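Local coordinates for topoisomerase I-like protein (Leishmania donovani, PDB 2B9S) that probably relaxes supercoiled DNA by transiently cutting and resealing one strand, as eukaryotic type IB topoisomerases do, at residues F155-P160 against A216-S221; V30-E35 against H201-V206; E57-M62 against G173-R178. All blocks are in the same frame, centred on the assembly; numbering follows the deposited sequence.

Contact 1. Residues F155-P160 against A216-S221; sequences FRVEPP and AMWRDS. With nucleotides of chain C.
Two lysines grip the carboxylate of Glu158, the residue whose CG lies against Trp218: OE1 forms a salt bridge with Lys176 and OE2 one with Lys227. Trp218 belongs to strand 216-219, an inner strand of the mixed four-stranded sheet in the DNA-binding part of the enzyme, and residues 155-160 form a loop laid across its indole. With chi1 at 72°, Trp218 CG sits between the backbone N and the carbonyl carbon, and the six-membered ring extends to the loop. Glu158 CG meets that ring at its edge, close to its plane, 3.9 Å from Trp218 CZ2. Val157 instead comes over a face, its CG1 4.5 Å from Trp218 CH2, a looser apolar contact. The carboxylate stands almost upright to the indole, the planes 82° apart. Glu158 OE1 is also 4.9 Å from Asp220 OD1; Lys176 and Lys227 would be expected to offset the gathered negative charge, which includes the nearby DNA phosphate. The loop runs along the backbone of DT12 of chain C: Glu158 OE2 is 3.4 Å from its C2', and Pro159 CD packs 3.3 Å from its OP1.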
loop_
_atom_site.group_PDB
_atom_site.type_symbol
_atom_site.label_atom_id
_atom_site.label_comp_id
_atom_site.label_asym_id
_atom_site.label_seq_id
_atom_site.Cartn_x
_atom_site.Cartn_y
_atom_site.Cartn_z
ATOM N N PHE D 155 -13.861 4.407 -6.624
ATOM C CA PHE D 155 -15.338 4.441 -6.532
ATOM C C PHE D 155 -16.014 3.091 -6.840
ATOM O O PHE D 155 -17.170 2.885 -6.483
ATOM C CB PHE D 155 -15.912 5.521 -7.447
ATOM C CG PHE D 155 -15.529 5.352 -8.889
ATOM C CD1 PHE D 155 -14.432 6.043 -9.417
ATOM C CD2 PHE D 155 -16.251 4.489 -9.720
ATOM C CE1 PHE D 155 -14.074 5.870 -10.756
ATOM C CE2 PHE D 155 -15.899 4.303 -11.045
ATOM C CZ PHE D 155 -14.820 4.997 -11.579
ATOM N N ARG D 156 -15.305 2.192 -7.520
ATOM C CA ARG D 156 -15.825 0.833 -7.756
ATOM C C ARG D 156 -15.601 -0.054 -6.543
ATOM O O ARG D 156 -14.459 -0.405 -6.233
ATOM C CB ARG D 156 -15.148 0.184 -8.958
ATOM C CG ARG D 156 -15.526 0.763 -10.271
ATOM C CD ARG D 156 -14.985 -0.096 -11.385
ATOM N NE ARG D 156 -14.431 0.761 -12.419
ATOM C CZ ARG D 156 -15.069 1.092 -13.536
ATOM N NH1 ARG D 156 -16.295 0.610 -13.777
ATOM N NH2 ARG D 156 -14.467 1.893 -14.409
ATOM N N VAL D 157 -16.692 -0.413 -5.877
ATOM C CA VAL D 157 -16.670 -1.305 -4.725
ATOM C C VAL D 157 -16.010 -2.640 -5.097
ATOM O O VAL D 157 -16.304 -3.225 -6.159
ATOM C CB VAL D 157 -18.101 -1.559 -4.174
ATOM C CG1 VAL D 157 -18.064 -2.502 -2.971
ATOM C CG2 VAL D 157 -18.760 -0.260 -3.799
ATOM N N GLU D 158 -15.112 -3.098 -4.220
ATOM C CA GLU D 158 -14.359 -4.338 -4.423
ATOM C C GLU D 158 -15.333 -5.473 -4.630
ATOM O O GLU D 158 -16.241 -5.654 -3.791
ATOM C CB GLU D 158 -13.474 -4.650 -3.211
ATOM C CG GLU D 158 -12.364 -3.661 -3.021
ATOM C CD GLU D 158 -11.477 -3.989 -1.828
ATOM O OE1 GLU D 158 -11.440 -5.163 -1.392
ATOM O OE2 GLU D 158 -10.821 -3.058 -1.323
ATOM N N PRO D 159 -15.176 -6.222 -5.749
ATOM C CA PRO D 159 -15.982 -7.421 -5.888
ATOM C C PRO D 159 -15.545 -8.538 -4.918
ATOM O O PRO D 159 -14.389 -8.565 -4.465
ATOM C CB PRO D 159 -15.802 -7.818 -7.366
ATOM C CG PRO D 159 -14.548 -7.141 -7.816
ATOM C CD PRO D 159 -14.326 -5.962 -6.932
ATOM N N PRO D 160 -16.475 -9.441 -4.582
ATOM C CA PRO D 160 -16.150 -10.578 -3.725
ATOM C C PRO D 160 -15.064 -11.487 -4.331
ATOM O O PRO D 160 -14.899 -11.560 -5.556
ATOM C CB PRO D 160 -17.480 -11.333 -3.585
ATOM C CG PRO D 160 -18.426 -10.738 -4.631
ATOM C CD PRO D 160 -17.898 -9.387 -4.978
ATOM N N ALA D 216 -16.736 7.412 1.255
ATOM C CA ALA D 216 -17.456 6.216 1.668
ATOM C C ALA D 216 -16.508 5.242 2.379
ATOM O O ALA D 216 -15.287 5.297 2.181
ATOM C CB ALA D 216 -18.158 5.556 0.450
ATOM N N MET D 217 -17.083 4.361 3.203
ATOM C CA MET D 217 -16.326 3.420 4.038
ATOM C C MET D 217 -17.152 2.159 4.214
ATOM O O MET D 217 -18.374 2.221 4.335
ATOM C CB MET D 217 -16.009 4.049 5.409
ATOM C CG MET D 217 -15.216 3.182 6.410
ATOM S SD MET D 217 -16.170 1.969 7.396
ATOM C CE MET D 217 -17.083 3.030 8.512
ATOM N N TRP D 218 -16.487 1.007 4.194
ATOM C CA TRP D 218 -17.109 -0.234 4.637
ATOM C C TRP D 218 -16.092 -1.061 5.408
ATOM O O TRP D 218 -14.889 -0.802 5.384
ATOM C CB TRP D 218 -17.742 -1.022 3.492
ATOM C CG TRP D 218 -16.762 -1.664 2.596
ATOM C CD1 TRP D 218 -16.249 -2.926 2.714
ATOM C CD2 TRP D 218 -16.154 -1.086 1.432
ATOM N NE1 TRP D 218 -15.353 -3.167 1.706
ATOM C CE2 TRP D 218 -15.267 -2.056 0.904
ATOM C CE3 TRP D 218 -16.266 0.164 0.787
ATOM C CZ2 TRP D 218 -14.499 -1.831 -0.253
ATOM C CZ3 TRP D 218 -15.489 0.392 -0.369
ATOM C CH2 TRP D 218 -14.612 -0.611 -0.867
ATOM N N ARG D 219 -16.589 -2.042 6.129
ATOM C CA ARG D 219 -15.719 -2.908 6.891
ATOM C C ARG D 219 -15.579 -4.238 6.135
ATOM O O ARG D 219 -16.571 -4.900 5.820
ATOM C CB ARG D 219 -16.294 -3.061 8.295
ATOM C CG ARG D 219 -15.391 -3.752 9.279
ATOM C CD ARG D 219 -15.949 -3.625 10.686
ATOM N NE ARG D 219 -15.919 -2.236 11.165
ATOM C CZ ARG D 219 -14.874 -1.689 11.779
ATOM N NH1 ARG D 219 -13.765 -2.415 11.977
ATOM N NH2 ARG D 219 -14.931 -0.423 12.191
ATOM N N ASP D 220 -14.342 -4.577 5.798
ATOM C CA ASP D 220 -14.031 -5.758 4.984
ATOM C C ASP D 220 -14.177 -7.069 5.786
ATOM O O ASP D 220 -13.791 -7.125 6.942
ATOM C CB ASP D 220 -12.628 -5.585 4.375
ATOM C CG ASP D 220 -11.936 -6.896 4.074
ATOM O OD1 ASP D 220 -12.053 -7.348 2.922
ATOM O OD2 ASP D 220 -11.249 -7.444 4.983
ATOM N N SER D 221 -14.747 -8.109 5.171
ATOM C CA SER D 221 -15.113 -9.330 5.902
ATOM C C SER D 221 -13.965 -10.275 6.268
ATOM O O SER D 221 -14.113 -11.093 7.177
ATOM C CB SER D 221 -16.180 -10.109 5.144
ATOM O OG SER D 221 -15.659 -10.619 3.930
ATOM P P DT C 12 -10.295 -4.810 -6.330
ATOM O OP1 DT C 12 -11.081 -6.058 -6.352
ATOM O OP2 DT C 12 -10.987 -3.501 -6.241
ATOM O "O5'" DT C 12 -9.266 -4.931 -5.118
ATOM C "C5'" DT C 12 -8.457 -6.119 -4.901
ATOM C "C4'" DT C 12 -7.443 -5.817 -3.820
ATOM O "O4'" DT C 12 -6.544 -4.803 -4.314
ATOM C "C3'" DT C 12 -7.959 -5.263 -2.481
ATOM O "O3'" DT C 12 -7.155 -5.813 -1.406
ATOM C "C2'" DT C 12 -7.683 -3.760 -2.550
ATOM C "C1'" DT C 12 -6.350 -3.891 -3.269
ATOM N N1 DT C 12 -5.722 -2.615 -3.633
ATOM C C2 DT C 12 -4.348 -2.564 -3.665
ATOM O O2 DT C 12 -3.641 -3.533 -3.462
ATOM N N3 DT C 12 -3.856 -1.311 -3.943
ATOM C C4 DT C 12 -4.590 -0.162 -4.168
ATOM O O4 DT C 12 -4.058 0.911 -4.401
ATOM C C5 DT C 12 -6.013 -0.292 -4.106
ATOM C C7 DT C 12 -6.918 0.852 -4.458
ATOM C C6 DT C 12 -6.502 -1.487 -3.833
#

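Contact 2. Residues V30-E35 against H201-V206; sequences VLFPPE and HKWAAV
Phe32 and Trp203 share a first torsion, at -71° and -60° respectively, which sets CG of each opposite the carbonyl carbon and sends the two rings out to meet between backbones that stay far apart. In Val30, chi1 of -66° places CG2 between the backbone N and the carbonyl carbon, where this methyl is the branch that touches the indole. The separation is plain from the nearest CA atoms, 11.1 Å for the CA of Val30 and the CA of Trp203, so side chains alone make the contact. Its closest approach is Phe32 CZ to Trp203 CZ3 at 3.8 Å. Alongside, Phe32 CE2 is 4.0 Å from Trp203 CH2. The indole carbons arrive at the edge of the phenyl ring, near its plane, while the phenyl lies oblique to the indole; the geometry is apolar packing rather than a stack.

Residues 201-206 run into strand 205-207, an outermost strand of the mixed four-stranded sheet within this chain, which pairs in parallel with strand 185-187. The loop 30-35 thus packs beside a border of that sheet, and Ile186 of the neighbouring strand also touches the indole. Val30 and Trp203 run past one another in opposite directions, with Val30 CG2 4.1 Å from Trp203 CH2. At the polar end of the indole, NE1 is hydrogen-bonded to Pro195 O, which ties down the five-membered ring while the benzene ring faces the loop. Glu182 holds the residues leading into Trp203 by both carboxylate oxygens: OE2 is hydrogen-bonded to the backbone N of Lys202 and OE1 to the side-chain ND1 of His201. The nearest atom of the contact is about 8 Å from the bound nucleic acid, and the two segments bury 93 Å² between them, counting both sides.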
loop_
_atom_site.group_PDB
_atom_site.type_symbol
_atom_site.label_atom_id
_atom_site.label_comp_id
_atom_site.label_asym_id
_atom_site.label_seq_id
_atom_site.Cartn_x
_atom_site.Cartn_y
_atom_site.Cartn_z
ATOM N N VAL D 30 -21.015 5.252 -4.856
ATOM C CA VAL D 30 -20.140 4.174 -5.311
ATOM C C VAL D 30 -20.745 3.325 -6.418
ATOM O O VAL D 30 -21.962 3.197 -6.506
ATOM C CB VAL D 30 -19.740 3.265 -4.117
ATOM C CG1 VAL D 30 -18.873 4.060 -3.117
ATOM C CG2 VAL D 30 -20.980 2.671 -3.426
ATOM N N LEU D 31 -19.886 2.754 -7.263
ATOM C CA LEU D 31 -20.327 1.825 -8.302
ATOM C C LEU D 31 -20.188 0.379 -7.804
ATOM O O LEU D 31 -19.076 -0.109 -7.562
ATOM C CB LEU D 31 -19.573 2.072 -9.629
ATOM C CG LEU D 31 -19.930 1.251 -10.898
ATOM C CD1 LEU D 31 -21.425 1.242 -11.217
ATOM C CD2 LEU D 31 -19.142 1.682 -12.123
ATOM N N PHE D 32 -21.328 -0.283 -7.628
ATOM C CA PHE D 32 -21.407 -1.676 -7.190
ATOM C C PHE D 32 -21.187 -2.605 -8.379
ATOM O O PHE D 32 -21.776 -2.382 -9.439
ATOM C CB PHE D 32 -22.807 -1.970 -6.635
ATOM C CG PHE D 32 -23.099 -1.315 -5.319
ATOM C CD1 PHE D 32 -22.696 -1.911 -4.125
ATOM C CD2 PHE D 32 -23.806 -0.112 -5.264
ATOM C CE1 PHE D 32 -22.969 -1.306 -2.892
ATOM C CE2 PHE D 32 -24.085 0.495 -4.039
ATOM C CZ PHE D 32 -23.667 -0.104 -2.855
ATOM N N PRO D 33 -20.340 -3.652 -8.222
ATOM C CA PRO D 33 -20.184 -4.619 -9.323
ATOM C C PRO D 33 -21.521 -5.296 -9.674
ATOM O O PRO D 33 -22.434 -5.307 -8.837
ATOM C CB PRO D 33 -19.175 -5.646 -8.751
ATOM C CG PRO D 33 -19.178 -5.430 -7.288
ATOM C CD PRO D 33 -19.488 -4.000 -7.064
ATOM N N PRO D 34 -21.639 -5.868 -10.893
ATOM C CA PRO D 34 -22.902 -6.544 -11.279
ATOM C C PRO D 34 -23.276 -7.703 -10.360
ATOM O O PRO D 34 -22.403 -8.389 -9.832
ATOM C CB PRO D 34 -22.611 -7.079 -12.687
ATOM C CG PRO D 34 -21.428 -6.300 -13.179
ATOM C CD PRO D 34 -20.624 -5.936 -11.964
ATOM N N GLU D 35 -24.568 -7.907 -10.153
ATOM C CA GLU D 35 -25.074 -9.068 -9.422
ATOM C C GLU D 35 -24.562 -10.387 -10.050
ATOM O O GLU D 35 -24.351 -10.457 -11.260
ATOM C CB GLU D 35 -26.622 -9.022 -9.394
ATOM N N HIS D 201 -32.629 -1.154 -1.028
ATOM C CA HIS D 201 -31.547 -1.178 -0.037
ATOM C C HIS D 201 -31.392 0.201 0.596
ATOM O O HIS D 201 -31.955 1.173 0.092
ATOM C CB HIS D 201 -30.240 -1.657 -0.678
ATOM C CG HIS D 201 -30.277 -3.088 -1.121
ATOM N ND1 HIS D 201 -29.926 -4.132 -0.293
ATOM C CD2 HIS D 201 -30.638 -3.649 -2.301
ATOM C CE1 HIS D 201 -30.065 -5.275 -0.942
ATOM N NE2 HIS D 201 -30.507 -5.015 -2.162
ATOM N N LYS D 202 -30.656 0.272 1.705
ATOM C CA LYS D 202 -30.267 1.545 2.324
ATOM C C LYS D 202 -28.763 1.550 2.649
ATOM O O LYS D 202 -28.128 0.508 2.658
ATOM C CB LYS D 202 -31.089 1.809 3.592
ATOM C CG LYS D 202 -31.453 0.542 4.318
ATOM C CD LYS D 202 -31.438 0.641 5.833
ATOM C CE LYS D 202 -31.245 -0.774 6.403
ATOM N NZ LYS D 202 -31.491 -0.878 7.865
ATOM N N TRP D 203 -28.207 2.732 2.901
ATOM C CA TRP D 203 -26.841 2.882 3.393
ATOM C C TRP D 203 -26.766 2.482 4.871
ATOM O O TRP D 203 -27.793 2.434 5.552
ATOM C CB TRP D 203 -26.370 4.336 3.223
ATOM C CG TRP D 203 -26.361 4.849 1.803
ATOM C CD1 TRP D 203 -27.028 5.942 1.324
ATOM C CD2 TRP D 203 -25.641 4.300 0.682
ATOM N NE1 TRP D 203 -26.766 6.112 -0.017
ATOM C CE2 TRP D 203 -25.927 5.115 -0.437
ATOM C CE3 TRP D 203 -24.776 3.205 0.520
ATOM C CZ2 TRP D 203 -25.381 4.870 -1.701
ATOM C CZ3 TRP D 203 -24.248 2.954 -0.727
ATOM C CH2 TRP D 203 -24.544 3.795 -1.828
ATOM N N ALA D 204 -25.558 2.184 5.369
ATOM C CA ALA D 204 -25.360 1.925 6.807
ATOM C C ALA D 204 -25.707 3.183 7.597
ATOM O O ALA D 204 -26.354 3.121 8.638
ATOM C CB ALA D 204 -23.911 1.524 7.099
ATOM N N ALA D 205 -25.266 4.317 7.060
ATOM C CA ALA D 205 -25.299 5.599 7.730
ATOM C C ALA D 205 -24.882 6.659 6.719
ATOM O O ALA D 205 -24.182 6.359 5.747
ATOM C CB ALA D 205 -24.349 5.604 8.958
ATOM N N VAL D 206 -25.353 7.888 6.936
ATOM C CA VAL D 206 -24.931 9.053 6.150
ATOM C C VAL D 206 -24.451 10.046 7.196
ATOM O O VAL D 206 -25.149 10.342 8.154
ATOM C CB VAL D 206 -26.082 9.631 5.264
ATOM C CG1 VAL D 206 -25.628 10.846 4.481
ATOM C CG2 VAL D 206 -26.617 8.575 4.296
#

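Contact 3. Residues E57-M62 against G173-R178; sequences EEVATM and GKLKVR. With nucleotides of chain C.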
loop_
_atom_site.group_PDB
_atom_site.type_symbol
_atom_site.label_atom_id
_atom_site.label_comp_id
_atom_site.label_asym_id
_atom_site.label_seq_id
_atom_site.Cartn_x
_atom_site.Cartn_y
_atom_site.Cartn_z
ATOM N N GLU D 57 -22.415 -21.751 -5.905
ATOM C CA GLU D 57 -21.826 -21.852 -7.217
ATOM C C GLU D 57 -20.834 -20.733 -7.477
ATOM O O GLU D 57 -19.809 -20.934 -8.144
ATOM C CB GLU D 57 -22.926 -21.835 -8.287
ATOM C CG GLU D 57 -22.355 -21.869 -9.683
ATOM C CD GLU D 57 -23.346 -21.476 -10.758
ATOM O OE1 GLU D 57 -24.242 -22.286 -11.096
ATOM O OE2 GLU D 57 -23.195 -20.366 -11.293
ATOM N N GLU D 58 -21.173 -19.538 -6.999
ATOM C CA GLU D 58 -20.317 -18.382 -7.179
ATOM C C GLU D 58 -18.970 -18.601 -6.489
ATOM O O GLU D 58 -17.923 -18.308 -7.071
ATOM C CB GLU D 58 -21.004 -17.127 -6.626
ATOM C CG GLU D 58 -20.144 -15.873 -6.678
ATOM C CD GLU D 58 -20.804 -14.658 -6.066
ATOM O OE1 GLU D 58 -21.669 -14.815 -5.163
ATOM O OE2 GLU D 58 -20.408 -13.541 -6.458
ATOM N N VAL D 59 -19.013 -19.107 -5.255
ATOM C CA VAL D 59 -17.816 -19.358 -4.458
ATOM C C VAL D 59 -16.979 -20.544 -4.981
ATOM O O VAL D 59 -15.748 -20.457 -5.039
ATOM C CB VAL D 59 -18.155 -19.441 -2.946
ATOM C CG1 VAL D 59 -16.912 -19.752 -2.092
ATOM C CG2 VAL D 59 -18.768 -18.120 -2.493
ATOM N N ALA D 60 -17.645 -21.622 -5.388
ATOM C CA ALA D 60 -17.007 -22.726 -6.130
ATOM C C ALA D 60 -16.266 -22.249 -7.379
ATOM O O ALA D 60 -15.167 -22.698 -7.665
ATOM C CB ALA D 60 -18.061 -23.807 -6.508
ATOM N N THR D 61 -16.884 -21.332 -8.125
ATOM C CA THR D 61 -16.344 -20.829 -9.387
ATOM C C THR D 61 -15.089 -20.002 -9.128
ATOM O O THR D 61 -14.176 -20.010 -9.928
ATOM C CB THR D 61 -17.432 -19.986 -10.195
ATOM O OG1 THR D 61 -18.601 -20.789 -10.416
ATOM C CG2 THR D 61 -16.912 -19.486 -11.557
ATOM N N MET D 62 -15.071 -19.265 -8.028
ATOM C CA MET D 62 -13.922 -18.444 -7.634
ATOM C C MET D 62 -12.618 -19.266 -7.538
ATOM O O MET D 62 -11.587 -18.881 -8.080
ATOM C CB MET D 62 -14.209 -17.768 -6.297
ATOM C CG MET D 62 -15.071 -16.549 -6.358
ATOM S SD MET D 62 -15.528 -16.070 -4.680
ATOM C CE MET D 62 -16.808 -14.863 -5.111
ATOM N N GLY D 173 -7.085 -17.392 0.829
ATOM C CA GLY D 173 -8.160 -18.295 0.397
ATOM C C GLY D 173 -9.505 -18.017 1.034
ATOM O O GLY D 173 -10.524 -18.444 0.516
ATOM N N LYS D 174 -9.514 -17.328 2.173
ATOM C CA LYS D 174 -10.754 -16.964 2.837
ATOM C C LYS D 174 -11.647 -16.063 1.959
ATOM O O LYS D 174 -11.147 -15.212 1.195
ATOM C CB LYS D 174 -10.454 -16.285 4.166
ATOM C CG LYS D 174 -11.692 -15.956 5.026
ATOM C CD LYS D 174 -11.224 -15.216 6.232
ATOM C CE LYS D 174 -12.126 -15.437 7.411
ATOM N NZ LYS D 174 -13.153 -14.406 7.509
ATOM N N LEU D 175 -12.964 -16.272 2.050
ATOM C CA LEU D 175 -13.902 -15.468 1.272
ATOM C C LEU D 175 -14.033 -14.019 1.769
ATOM O O LEU D 175 -14.351 -13.760 2.942
ATOM C CB LEU D 175 -15.285 -16.143 1.152
ATOM C CG LEU D 175 -16.429 -15.467 0.362
ATOM C CD1 LEU D 175 -16.111 -15.292 -1.096
ATOM C CD2 LEU D 175 -17.770 -16.221 0.529
ATOM N N LYS D 176 -13.767 -13.100 0.843
ATOM C CA LYS D 176 -14.100 -11.703 0.987
ATOM C C LYS D 176 -15.508 -11.547 0.395
ATOM O O LYS D 176 -15.687 -11.636 -0.823
ATOM C CB LYS D 176 -13.082 -10.856 0.219
ATOM C CG LYS D 176 -12.990 -9.410 0.661
ATOM C CD LYS D 176 -12.792 -8.447 -0.519
ATOM C CE LYS D 176 -11.621 -8.763 -1.383
ATOM N NZ LYS D 176 -11.179 -7.611 -2.218
ATOM N N VAL D 177 -16.510 -11.357 1.255
ATOM C CA VAL D 177 -17.900 -11.355 0.789
ATOM C C VAL D 177 -18.311 -10.069 0.059
ATOM O O VAL D 177 -17.628 -9.022 0.149
ATOM C CB VAL D 177 -18.931 -11.736 1.897
ATOM C CG1 VAL D 177 -18.538 -13.050 2.583
ATOM C CG2 VAL D 177 -19.134 -10.588 2.925
ATOM N N ARG D 178 -19.405 -10.181 -0.696
ATOM C CA ARG D 178 -20.021 -9.057 -1.407
ATOM C C ARG D 178 -20.441 -7.957 -0.445
ATOM O O ARG D 178 -21.147 -8.213 0.522
ATOM C CB ARG D 178 -21.244 -9.520 -2.223
ATOM C CG ARG D 178 -21.734 -8.470 -3.234
ATOM C CD ARG D 178 -22.791 -9.027 -4.175
ATOM N NE ARG D 178 -22.269 -10.037 -5.105
ATOM C CZ ARG D 178 -21.789 -9.813 -6.328
ATOM N NH1 ARG D 178 -21.718 -8.591 -6.849
ATOM N NH2 ARG D 178 -21.363 -10.837 -7.044
ATOM P P DA C 13 -7.695 -6.986 -0.500
ATOM O OP1 DA C 13 -8.393 -7.998 -1.311
ATOM O OP2 DA C 13 -8.371 -6.383 0.634
ATOM O "O5'" DA C 13 -6.305 -7.598 0.035
ATOM C "C5'" DA C 13 -5.307 -8.097 -0.859
ATOM C "C4'" DA C 13 -3.948 -7.645 -0.367
ATOM O "O4'" DA C 13 -3.679 -6.274 -0.746
ATOM C "C3'" DA C 13 -3.767 -7.682 1.148
ATOM O "O3'" DA C 13 -2.553 -8.346 1.333
ATOM C "C2'" DA C 13 -3.799 -6.194 1.593
ATOM C "C1'" DA C 13 -3.197 -5.521 0.363
ATOM N N9 DA C 13 -3.630 -4.136 0.166
ATOM C C8 DA C 13 -4.940 -3.739 0.036
ATOM N N7 DA C 13 -5.079 -2.451 -0.116
ATOM C C5 DA C 13 -3.766 -1.976 -0.126
ATOM C C6 DA C 13 -3.233 -0.664 -0.254
ATOM N N6 DA C 13 -3.993 0.413 -0.460
ATOM N N1 DA C 13 -1.898 -0.508 -0.187
ATOM C C2 DA C 13 -1.119 -1.609 -0.012
ATOM N N3 DA C 13 -1.506 -2.884 0.131
ATOM C C4 DA C 13 -2.853 -3.004 0.067
#
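Glu58 and Arg178 form the polar half of this contact, in which helix 54-64 packs against the short strand 175-176 and the residues that follow it; the strand pairs antiparallel with 161-162 as a two-stranded ribbon. The salt bridge is a single hydrogen bond from Arg178 NH2 to Glu58 OE2, 2.9 Å long and bent to 145° at the hydrogen. It uses the syn side of the carboxylate, and the carboxylate and guanidinium planes are only 23° apart, although the two side chains cross at about a right angle. Arg178 reaches this position because its chain bends at chi3, while Glu58 is extended from the helix. NH1 of the same guanidinium makes a weak hydrogen bond to Pro34 O.

The apolar half centres on Leu175, whose two methyls have different partners. CD2 meets Val59 tip to tip, 3.7 Å from Val59 CG2; CD1 lies 3.7 Å from Met62 SD, the methionine crossing the leucine nearly at a right angle. Trp85 and Ile88 of helix 75-89 also touch Val59. Hydrogen bonds anchor the surroundings: Ser84 OG holds Leu175 N, and within the helix Glu57 O accepts Thr61 N and Thr61 OG1 from opposite faces of its plane, the hydroxyl at 2.6 Å.

The remaining interaction is with DNA. From the same strand as Leu175, the side chain of Lys176 leads away from the helix and, bent at chi2 and chi3, places NZ 3.0 Å from OP1 of DA13 of chain C, to which it donates a hydrogen bond.

Overall arrangement
Contact 1 is fully buried, contact 2 partly buried and contact 3 lies at the surface. Contacts 1 and 2 belong to the same mixed sheet, the first at an inner strand and the second at a border, and their loops are joined by backbone bonds between Leu31 and both Phe155 and Val157. Contact 3 uses a separate ribbon and a helix, and is linked to contact 1 through Ser221 OG and Val177 N. Across the segments, contacts 1 and 2 rest on aromatic and aliphatic packing, whereas contact 3 adds a salt bridge. Contacts 1 and 3 reach consecutive nucleotides of chain C; contact 2 stands back from the DNA.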